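PDB 1XVQ: thiol peroxidase, which catalyses the thioredoxin-dependent reduction of hydrogen peroxide and organic hydroperoxides, and so probably protects the cell against oxidative stress. Local coordinates for residues A[44-53]-A[127-137]; A[63-71]-A[153-163]. One frame throughout, in Å; residues are numbered along the deposited sequence.

Contact 1: A[44-53]-A[127-137]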
loop_
_atom_site.group_PDB
_atom_site.type_symbol
_atom_site.label_atom_id
_atom_site.label_comp_id
_atom_site.label_asym_id
_atom_site.label_seq_id
_atom_site.Cartn_x
_atom_site.Cartn_y
_atom_site.Cartn_z
ATOM N N GLY A 44 2.621 18.299 1.083
ATOM C CA GLY A 44 3.997 18.721 0.830
ATOM C C GLY A 44 5.082 17.664 0.961
ATOM O O GLY A 44 6.279 17.939 0.778
ATOM N N LYS A 45 4.682 16.434 1.242
ATOM C CA LYS A 45 5.641 15.355 1.421
ATOM C C LYS A 45 5.370 14.216 0.447
ATOM O O LYS A 45 4.225 13.966 0.118
ATOM C CB LYS A 45 5.516 14.781 2.829
ATOM C CG LYS A 45 5.752 15.760 3.954
ATOM C CD LYS A 45 5.631 15.018 5.282
ATOM C CE LYS A 45 6.093 15.865 6.450
ATOM N NZ LYS A 45 6.145 15.017 7.668
ATOM N N SER A 46 6.422 13.562 -0.037
ATOM C CA SER A 46 6.210 12.414 -0.917
ATOM C C SER A 46 5.798 11.261 -0.016
ATOM O O SER A 46 6.242 11.147 1.137
ATOM C CB SER A 46 7.484 12.074 -1.698
ATOM O OG SER A 46 8.585 11.891 -0.820
ATOM N N VAL A 47 4.919 10.407 -0.526
ATOM C CA VAL A 47 4.419 9.295 0.254
ATOM C C VAL A 47 4.449 8.011 -0.544
ATOM O O VAL A 47 4.042 7.978 -1.708
ATOM C CB VAL A 47 2.944 9.535 0.687
ATOM C CG1 VAL A 47 2.424 8.355 1.506
ATOM C CG2 VAL A 47 2.855 10.802 1.528
ATOM N N LEU A 48 4.947 6.965 0.095
ATOM C CA LEU A 48 4.972 5.641 -0.521
ATOM C C LEU A 48 3.908 4.809 0.195
ATOM O O LEU A 48 4.015 4.583 1.400
ATOM C CB LEU A 48 6.343 4.952 -0.333
ATOM C CG LEU A 48 6.293 3.416 -0.547
ATOM C CD1 LEU A 48 5.893 3.162 -1.980
ATOM C CD2 LEU A 48 7.653 2.745 -0.223
ATOM N N LEU A 49 2.855 4.400 -0.529
ATOM C CA LEU A 49 1.840 3.520 0.044
ATOM C C LEU A 49 2.273 2.122 -0.396
ATOM O O LEU A 49 2.195 1.780 -1.587
ATOM C CB LEU A 49 0.449 3.817 -0.530
ATOM C CG LEU A 49 -0.026 5.254 -0.341
ATOM C CD1 LEU A 49 -1.349 5.444 -1.118
ATOM C CD2 LEU A 49 -0.204 5.529 1.158
ATOM N N ASN A 50 2.724 1.330 0.573
ATOM C CA ASN A 50 3.231 -0.023 0.322
ATOM C C ASN A 50 2.078 -0.847 0.848
ATOM O O ASN A 50 1.874 -0.981 2.039
ATOM C CB ASN A 50 4.503 -0.217 1.153
ATOM C CG ASN A 50 5.451 -1.227 0.573
ATOM O OD1 ASN A 50 6.546 -1.423 1.117
ATOM N ND2 ASN A 50 5.070 -1.872 -0.519
ATOM N N ILE A 51 1.320 -1.386 -0.084
ATOM C CA ILE A 51 0.080 -2.086 0.233
ATOM C C ILE A 51 0.179 -3.591 0.221
ATOM O O ILE A 51 0.668 -4.177 -0.763
ATOM C CB ILE A 51 -0.975 -1.642 -0.764
ATOM C CG1 ILE A 51 -1.028 -0.105 -0.774
ATOM C CG2 ILE A 51 -2.378 -2.243 -0.379
ATOM C CD1 ILE A 51 -1.730 0.470 -2.035
ATOM N N PHE A 52 -0.321 -4.217 1.285
ATOM C CA PHE A 52 -0.240 -5.678 1.425
ATOM C C PHE A 52 -1.520 -6.404 1.849
ATOM O O PHE A 52 -2.365 -5.856 2.558
ATOM C CB PHE A 52 0.760 -6.060 2.514
ATOM C CG PHE A 52 2.135 -5.485 2.335
ATOM C CD1 PHE A 52 3.179 -6.289 1.897
ATOM C CD2 PHE A 52 2.393 -4.149 2.649
ATOM C CE1 PHE A 52 4.482 -5.776 1.773
ATOM C CE2 PHE A 52 3.686 -3.624 2.529
ATOM C CZ PHE A 52 4.735 -4.447 2.088
ATOM N N PRO A 53 -1.652 -7.668 1.437
ATOM C CA PRO A 53 -2.836 -8.437 1.837
ATOM C C PRO A 53 -2.738 -8.571 3.356
ATOM O O PRO A 53 -3.741 -8.536 4.064
ATOM C CB PRO A 53 -2.654 -9.763 1.116
ATOM C CG PRO A 53 -1.968 -9.346 -0.179
ATOM C CD PRO A 53 -0.987 -8.273 0.250
ATOM N N LEU A 127 -9.291 -8.360 1.443
ATOM C CA LEU A 127 -7.955 -7.899 1.865
ATOM C C LEU A 127 -7.468 -7.027 0.712
ATOM O O LEU A 127 -8.051 -7.049 -0.365
ATOM C CB LEU A 127 -6.979 -9.079 2.049
ATOM C CG LEU A 127 -7.439 -10.082 3.116
ATOM C CD1 LEU A 127 -6.484 -11.260 3.174
ATOM C CD2 LEU A 127 -7.503 -9.380 4.475
ATOM N N LEU A 128 -6.410 -6.245 0.933
ATOM C CA LEU A 128 -5.875 -5.394 -0.121
ATOM C C LEU A 128 -4.836 -6.154 -0.921
ATOM O O LEU A 128 -4.021 -6.863 -0.347
ATOM C CB LEU A 128 -5.176 -4.182 0.492
ATOM C CG LEU A 128 -6.047 -3.458 1.508
ATOM C CD1 LEU A 128 -5.298 -2.148 1.869
ATOM C CD2 LEU A 128 -7.461 -3.119 0.913
ATOM N N ALA A 129 -4.858 -5.992 -2.240
ATOM C CA ALA A 129 -3.867 -6.686 -3.080
ATOM C C ALA A 129 -2.477 -6.062 -2.950
ATOM O O ALA A 129 -2.343 -4.861 -2.627
ATOM C CB ALA A 129 -4.293 -6.640 -4.535
ATOM N N ARG A 130 -1.442 -6.868 -3.206
ATOM C CA ARG A 130 -0.067 -6.340 -3.159
ATOM C C ARG A 130 0.032 -5.229 -4.232
ATOM O O ARG A 130 -0.236 -5.445 -5.418
ATOM C CB ARG A 130 0.946 -7.424 -3.483
ATOM C CG ARG A 130 2.395 -6.933 -3.271
ATOM C CD ARG A 130 2.749 -6.798 -1.787
ATOM N NE ARG A 130 4.118 -6.293 -1.594
ATOM C CZ ARG A 130 4.439 -5.010 -1.425
ATOM N NH1 ARG A 130 3.499 -4.051 -1.410
ATOM N NH2 ARG A 130 5.717 -4.667 -1.281
ATOM N N ALA A 131 0.426 -4.035 -3.811
ATOM C CA ALA A 131 0.471 -2.918 -4.741
ATOM C C ALA A 131 1.333 -1.814 -4.173
ATOM O O ALA A 131 1.609 -1.775 -2.976
ATOM C CB ALA A 131 -0.941 -2.387 -4.943
ATOM N N ILE A 132 1.743 -0.922 -5.058
ATOM C CA ILE A 132 2.546 0.219 -4.666
ATOM C C ILE A 132 1.969 1.465 -5.304
ATOM O O ILE A 132 1.670 1.491 -6.496
ATOM C CB ILE A 132 4.039 0.053 -5.099
ATOM C CG1 ILE A 132 4.739 -0.947 -4.146
ATOM C CG2 ILE A 132 4.757 1.394 -5.049
ATOM C CD1 ILE A 132 6.192 -1.312 -4.534
ATOM N N VAL A 133 1.774 2.501 -4.492
ATOM C CA VAL A 133 1.319 3.769 -5.035
ATOM C C VAL A 133 2.247 4.823 -4.471
ATOM O O VAL A 133 2.444 4.883 -3.273
ATOM C CB VAL A 133 -0.138 4.103 -4.626
ATOM C CG1 VAL A 133 -0.482 5.547 -5.050
ATOM C CG2 VAL A 133 -1.088 3.116 -5.280
ATOM N N VAL A 134 2.820 5.637 -5.353
ATOM C CA VAL A 134 3.698 6.723 -4.924
ATOM C C VAL A 134 2.982 8.032 -5.168
ATOM O O VAL A 134 2.454 8.284 -6.261
ATOM C CB VAL A 134 5.047 6.736 -5.692
ATOM C CG1 VAL A 134 5.883 7.980 -5.273
ATOM C CG2 VAL A 134 5.818 5.451 -5.385
ATOM N N ILE A 135 2.909 8.839 -4.111
ATOM C CA ILE A 135 2.281 10.160 -4.188
ATOM C C ILE A 135 3.406 11.192 -4.119
ATOM O O ILE A 135 4.212 11.168 -3.191
ATOM C CB ILE A 135 1.303 10.391 -3.028
ATOM C CG1 ILE A 135 0.240 9.289 -3.026
ATOM C CG2 ILE A 135 0.617 11.776 -3.198
ATOM C CD1 ILE A 135 -0.650 9.288 -1.779
ATOM N N GLY A 136 3.475 12.051 -5.129
ATOM C CA GLY A 136 4.518 13.063 -5.164
ATOM C C GLY A 136 4.299 14.131 -4.109
ATOM O O GLY A 136 3.194 14.259 -3.575
ATOM N N ALA A 137 5.342 14.899 -3.800
ATOM C CA ALA A 137 5.216 15.961 -2.795
ATOM C C ALA A 137 4.150 16.948 -3.218
ATOM O O ALA A 137 3.581 17.657 -2.380
ATOM C CB ALA A 137 6.557 16.687 -2.624
HETATM O O HOH W 1 1.075 17.377 -1.087
HETATM O O HOH W 2 1.925 14.793 -0.958
HETATM O O HOH W 3 -4.829 -6.188 3.414
#
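Strands 47-51 and 131-135 run antiparallel at 169°, with their axes 4.8 Å apart. They are neighbouring inner strands of the mixed sheet of this thioredoxin fold. V47-I135, L49-V133 and I51-A131 are the hydrogen-bonded pairs. L48-V134 and N50-I132 are the non-hydrogen-bonded pairs between them. Six backbone bonds result, three from each strand. L48, N50, I132 and V134 face the helices 62-73 and 156-165. V47, L49, I51, A131, V133 and I135 line the other face. There L49 and V133 lie alongside each other, with L49 CD1 3.9 Å from V133 CB. At the end of strand 47-51, I51 CG2 packs against L128 CB at 3.5 Å. The CB of R130 points away from segment 44-53, but the chain bends at chi2 (73°) and brings the guanidinium back. The group lies flat over one face of the F52 ring, with centres 3.8 Å apart and planes at 19°. This is a cation-pi stack. R130 NH1 also donates to I51 O at 2.9 Å, from above the carbonyl plane. A131 N reaches I51 O at 3.1 Å from the opposite face, so two donors grip this oxygen. F92 meets the F52 ring edge-to-face. Past I51 and ahead of A131, one water donates to F52 O and P53 O and accepts from L128 N, 2.9 Å away.

Contact 2: A[63-71]-A[153-163]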
loop_
_atom_site.group_PDB
_atom_site.type_symbol
_atom_site.label_atom_id
_atom_site.label_comp_id
_atom_site.label_asym_id
_atom_site.label_seq_id
_atom_site.Cartn_x
_atom_site.Cartn_y
_atom_site.Cartn_z
ATOM N N SER A 63 14.058 -7.848 0.707
ATOM C CA SER A 63 13.562 -7.070 -0.421
ATOM C C SER A 63 12.611 -5.968 0.057
ATOM O O SER A 63 12.657 -4.842 -0.440
ATOM C CB SER A 63 12.853 -7.987 -1.425
ATOM O OG SER A 63 11.859 -8.776 -0.792
ATOM N N VAL A 64 11.764 -6.292 1.032
ATOM C CA VAL A 64 10.809 -5.327 1.570
ATOM C C VAL A 64 11.496 -4.279 2.441
ATOM O O VAL A 64 11.270 -3.079 2.278
ATOM C CB VAL A 64 9.708 -6.032 2.406
ATOM C CG1 VAL A 64 8.890 -5.005 3.182
ATOM C CG2 VAL A 64 8.796 -6.829 1.483
ATOM N N ARG A 65 12.328 -4.741 3.371
ATOM C CA ARG A 65 13.056 -3.846 4.270
ATOM C C ARG A 65 13.934 -2.888 3.464
ATOM O O ARG A 65 13.904 -1.668 3.678
ATOM C CB ARG A 65 13.925 -4.665 5.234
ATOM C CG ARG A 65 14.898 -3.835 6.063
ATOM C CD ARG A 65 14.231 -3.123 7.235
ATOM N NE ARG A 65 14.229 -3.944 8.445
ATOM C CZ ARG A 65 13.814 -3.523 9.639
ATOM N NH1 ARG A 65 13.365 -2.281 9.794
ATOM N NH2 ARG A 65 13.841 -4.344 10.683
ATOM N N THR A 66 14.709 -3.450 2.540
ATOM C CA THR A 66 15.605 -2.668 1.691
ATOM C C THR A 66 14.839 -1.578 0.938
ATOM O O THR A 66 15.237 -0.412 0.926
ATOM C CB THR A 66 16.339 -3.589 0.685
ATOM O OG1 THR A 66 17.225 -4.454 1.403
ATOM C CG2 THR A 66 17.145 -2.774 -0.317
ATOM N N PHE A 67 13.736 -1.968 0.312
ATOM C CA PHE A 67 12.905 -1.020 -0.413
ATOM C C PHE A 67 12.388 0.082 0.509
ATOM O O PHE A 67 12.478 1.262 0.176
ATOM C CB PHE A 67 11.714 -1.736 -1.029
ATOM C CG PHE A 67 10.751 -0.817 -1.704
ATOM C CD1 PHE A 67 11.151 -0.049 -2.800
ATOM C CD2 PHE A 67 9.423 -0.766 -1.296
ATOM C CE1 PHE A 67 10.245 0.743 -3.483
ATOM C CE2 PHE A 67 8.506 0.028 -1.979
ATOM C CZ PHE A 67 8.910 0.774 -3.066
ATOM N N ASP A 68 11.837 -0.299 1.659
ATOM C CA ASP A 68 11.313 0.699 2.590
ATOM C C ASP A 68 12.412 1.658 3.058
ATOM O O ASP A 68 12.186 2.854 3.237
ATOM C CB ASP A 68 10.677 0.027 3.810
ATOM C CG ASP A 68 9.322 -0.608 3.492
ATOM O OD1 ASP A 68 8.713 -0.224 2.474
ATOM O OD2 ASP A 68 8.876 -1.472 4.269
ATOM N N GLU A 69 13.611 1.129 3.254
ATOM C CA GLU A 69 14.707 1.968 3.705
ATOM C C GLU A 69 15.168 2.929 2.621
ATOM O O GLU A 69 15.416 4.100 2.899
ATOM C CB GLU A 69 15.851 1.093 4.231
ATOM C CG GLU A 69 15.487 0.461 5.577
ATOM C CD GLU A 69 16.606 -0.354 6.208
ATOM O OE1 GLU A 69 16.425 -0.781 7.373
ATOM O OE2 GLU A 69 17.648 -0.571 5.551
ATOM N N ARG A 70 15.265 2.457 1.382
ATOM C CA ARG A 70 15.660 3.336 0.290
ATOM C C ARG A 70 14.589 4.421 0.102
ATOM O O ARG A 70 14.900 5.601 -0.079
ATOM C CB ARG A 70 15.816 2.544 -1.013
ATOM C CG ARG A 70 16.942 1.510 -0.981
ATOM C CD ARG A 70 17.004 0.689 -2.254
ATOM N NE ARG A 70 17.955 -0.420 -2.157
ATOM C CZ ARG A 70 19.260 -0.268 -1.952
ATOM N NH1 ARG A 70 19.774 0.952 -1.822
ATOM N NH2 ARG A 70 20.055 -1.334 -1.876
ATOM N N ALA A 71 13.324 4.017 0.165
ATOM C CA ALA A 71 12.231 4.962 -0.023
ATOM C C ALA A 71 12.283 6.063 1.030
ATOM O O ALA A 71 12.176 7.255 0.714
ATOM C CB ALA A 71 10.890 4.211 0.033
ATOM N N GLU A 153 6.895 -10.436 -7.579
ATOM C CA GLU A 153 7.462 -9.424 -6.692
ATOM C C GLU A 153 7.261 -8.046 -7.342
ATOM O O GLU A 153 7.398 -7.898 -8.555
ATOM C CB GLU A 153 8.948 -9.698 -6.465
ATOM C CG GLU A 153 9.396 -9.515 -5.017
ATOM C CD GLU A 153 10.905 -9.384 -4.899
ATOM O OE1 GLU A 153 11.473 -8.497 -5.576
ATOM O OE2 GLU A 153 11.527 -10.154 -4.135
ATOM N N PRO A 154 6.959 -7.016 -6.540
ATOM C CA PRO A 154 6.746 -5.682 -7.113
ATOM C C PRO A 154 8.000 -5.135 -7.791
ATOM O O PRO A 154 9.116 -5.515 -7.447
ATOM C CB PRO A 154 6.367 -4.845 -5.895
ATOM C CG PRO A 154 5.928 -5.878 -4.863
ATOM C CD PRO A 154 6.956 -6.930 -5.075
ATOM N N ASN A 155 7.813 -4.236 -8.748
ATOM C CA ASN A 155 8.953 -3.634 -9.431
ATOM C C ASN A 155 9.465 -2.503 -8.539
ATOM O O ASN A 155 9.084 -1.355 -8.709
ATOM C CB ASN A 155 8.520 -3.059 -10.775
ATOM C CG ASN A 155 9.697 -2.607 -11.614
ATOM O OD1 ASN A 155 10.777 -2.304 -11.090
ATOM N ND2 ASN A 155 9.493 -2.548 -12.922
ATOM N N TYR A 156 10.325 -2.832 -7.589
ATOM C CA TYR A 156 10.852 -1.826 -6.675
ATOM C C TYR A 156 11.706 -0.765 -7.349
ATOM O O TYR A 156 11.716 0.395 -6.933
ATOM C CB TYR A 156 11.663 -2.501 -5.567
ATOM C CG TYR A 156 10.829 -3.392 -4.666
ATOM C CD1 TYR A 156 9.740 -2.873 -3.963
ATOM C CD2 TYR A 156 11.129 -4.749 -4.514
ATOM C CE1 TYR A 156 8.973 -3.675 -3.133
ATOM C CE2 TYR A 156 10.363 -5.573 -3.683
ATOM C CZ TYR A 156 9.286 -5.024 -2.997
ATOM O OH TYR A 156 8.520 -5.820 -2.178
ATOM N N GLU A 157 12.435 -1.172 -8.381
ATOM C CA GLU A 157 13.314 -0.243 -9.081
ATOM C C GLU A 157 12.551 0.907 -9.720
ATOM O O GLU A 157 12.947 2.081 -9.588
ATOM C CB GLU A 157 14.118 -0.994 -10.144
ATOM C CG GLU A 157 15.167 -0.162 -10.838
ATOM C CD GLU A 157 16.004 -0.980 -11.818
ATOM O OE1 GLU A 157 16.918 -0.401 -12.440
ATOM O OE2 GLU A 157 15.750 -2.200 -11.956
ATOM N N ALA A 158 11.463 0.577 -10.414
ATOM C CA ALA A 158 10.649 1.600 -11.080
ATOM C C ALA A 158 9.995 2.525 -10.061
ATOM O O ALA A 158 9.922 3.726 -10.278
ATOM C CB ALA A 158 9.586 0.950 -11.936
ATOM N N ALA A 159 9.517 1.965 -8.954
ATOM C CA ALA A 159 8.883 2.780 -7.895
ATOM C C ALA A 159 9.900 3.764 -7.317
ATOM O O ALA A 159 9.588 4.928 -7.065
ATOM C CB ALA A 159 8.333 1.881 -6.763
ATOM N N LEU A 160 11.135 3.295 -7.123
ATOM C CA LEU A 160 12.184 4.163 -6.584
ATOM C C LEU A 160 12.535 5.289 -7.556
ATOM O O LEU A 160 12.799 6.414 -7.128
ATOM C CB LEU A 160 13.416 3.330 -6.211
ATOM C CG LEU A 160 13.240 2.433 -4.966
ATOM C CD1 LEU A 160 14.509 1.625 -4.726
ATOM C CD2 LEU A 160 12.956 3.287 -3.728
ATOM N N ALA A 161 12.527 5.014 -8.857
ATOM C CA ALA A 161 12.821 6.071 -9.835
ATOM C C ALA A 161 11.708 7.108 -9.797
ATOM O O ALA A 161 11.949 8.310 -9.928
ATOM C CB ALA A 161 12.944 5.490 -11.250
ATOM N N ALA A 162 10.472 6.650 -9.626
ATOM C CA ALA A 162 9.379 7.600 -9.542
ATOM C C ALA A 162 9.485 8.375 -8.228
ATOM O O ALA A 162 9.167 9.557 -8.188
ATOM C CB ALA A 162 8.014 6.883 -9.645
ATOM N N LEU A 163 9.892 7.703 -7.150
ATOM C CA LEU A 163 10.031 8.354 -5.847
ATOM C C LEU A 163 11.112 9.423 -5.927
ATOM O O LEU A 163 10.919 10.545 -5.470
ATOM C CB LEU A 163 10.399 7.337 -4.766
ATOM C CG LEU A 163 9.255 6.494 -4.186
ATOM C CD1 LEU A 163 9.785 5.183 -3.594
ATOM C CD2 LEU A 163 8.521 7.327 -3.131
#
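N155 OD1 accepts from A158 N at 3.0 Å and caps helix 156-165. Y156, the next residue, makes a probable hydrogen bond from its OH to R130 NH2, and the same OH lies against V64 CG2, 3.8 Å away. The tyrosine thus brings a polar end to a mainly apolar joint between two parallel helices. Segments 63-71 and 156-163, of helices 62-73 and 156-165, run parallel at 9° with axes 10.7 Å apart, as two neighbouring helices of the thioredoxin fold. F67 reaches from the first helix to the second. Its CG is anti to the backbone N (chi1 176°), which sends the ring across to Y156. The two rings meet obliquely, with Y156 CD1 over the F67 face, 3.2 Å from F67 CG. F67 CB in turn sits over a face of the Y156 ring in a CH-pi contact. The opposite Y156 face carries P154 O. One turn on, L160 CD2 touches F67 CE1 at 3.7 Å, and L160 CD1 lies against R70 CD at 3.6 Å. A71 CB and L163 CD1 meet at 3.9 Å. No hydrogen bond crosses between the two segments; the joint rests mainly on ring and methyl packing, consistent with a partly buried apolar contact.

In the fold
The centres of contacts 1 and 2 lie about 11 Å apart. Both helices of contact 2 pack on the same face of the strand pair in contact 1. L48 CD2 meets F67 CE2 at 3.3 Å, and V134 CG1 meets L163 CD2 at 3.5 Å. R130 NH2 and Y156 OH, 3.2 Å apart, make the probable polar link. Strand 47-51, helix 62-73 and the parallel strand 77-78 form a beta-alpha-beta crossover, which joins the contacts along the chain. C60, the predicted sulfenic acid-forming cysteine, lies just before helix 62-73. The C60 side chain is about 6 Å from that of V64 and about 9 Å from that of F52. One end of each contact thus lies near the probable active site.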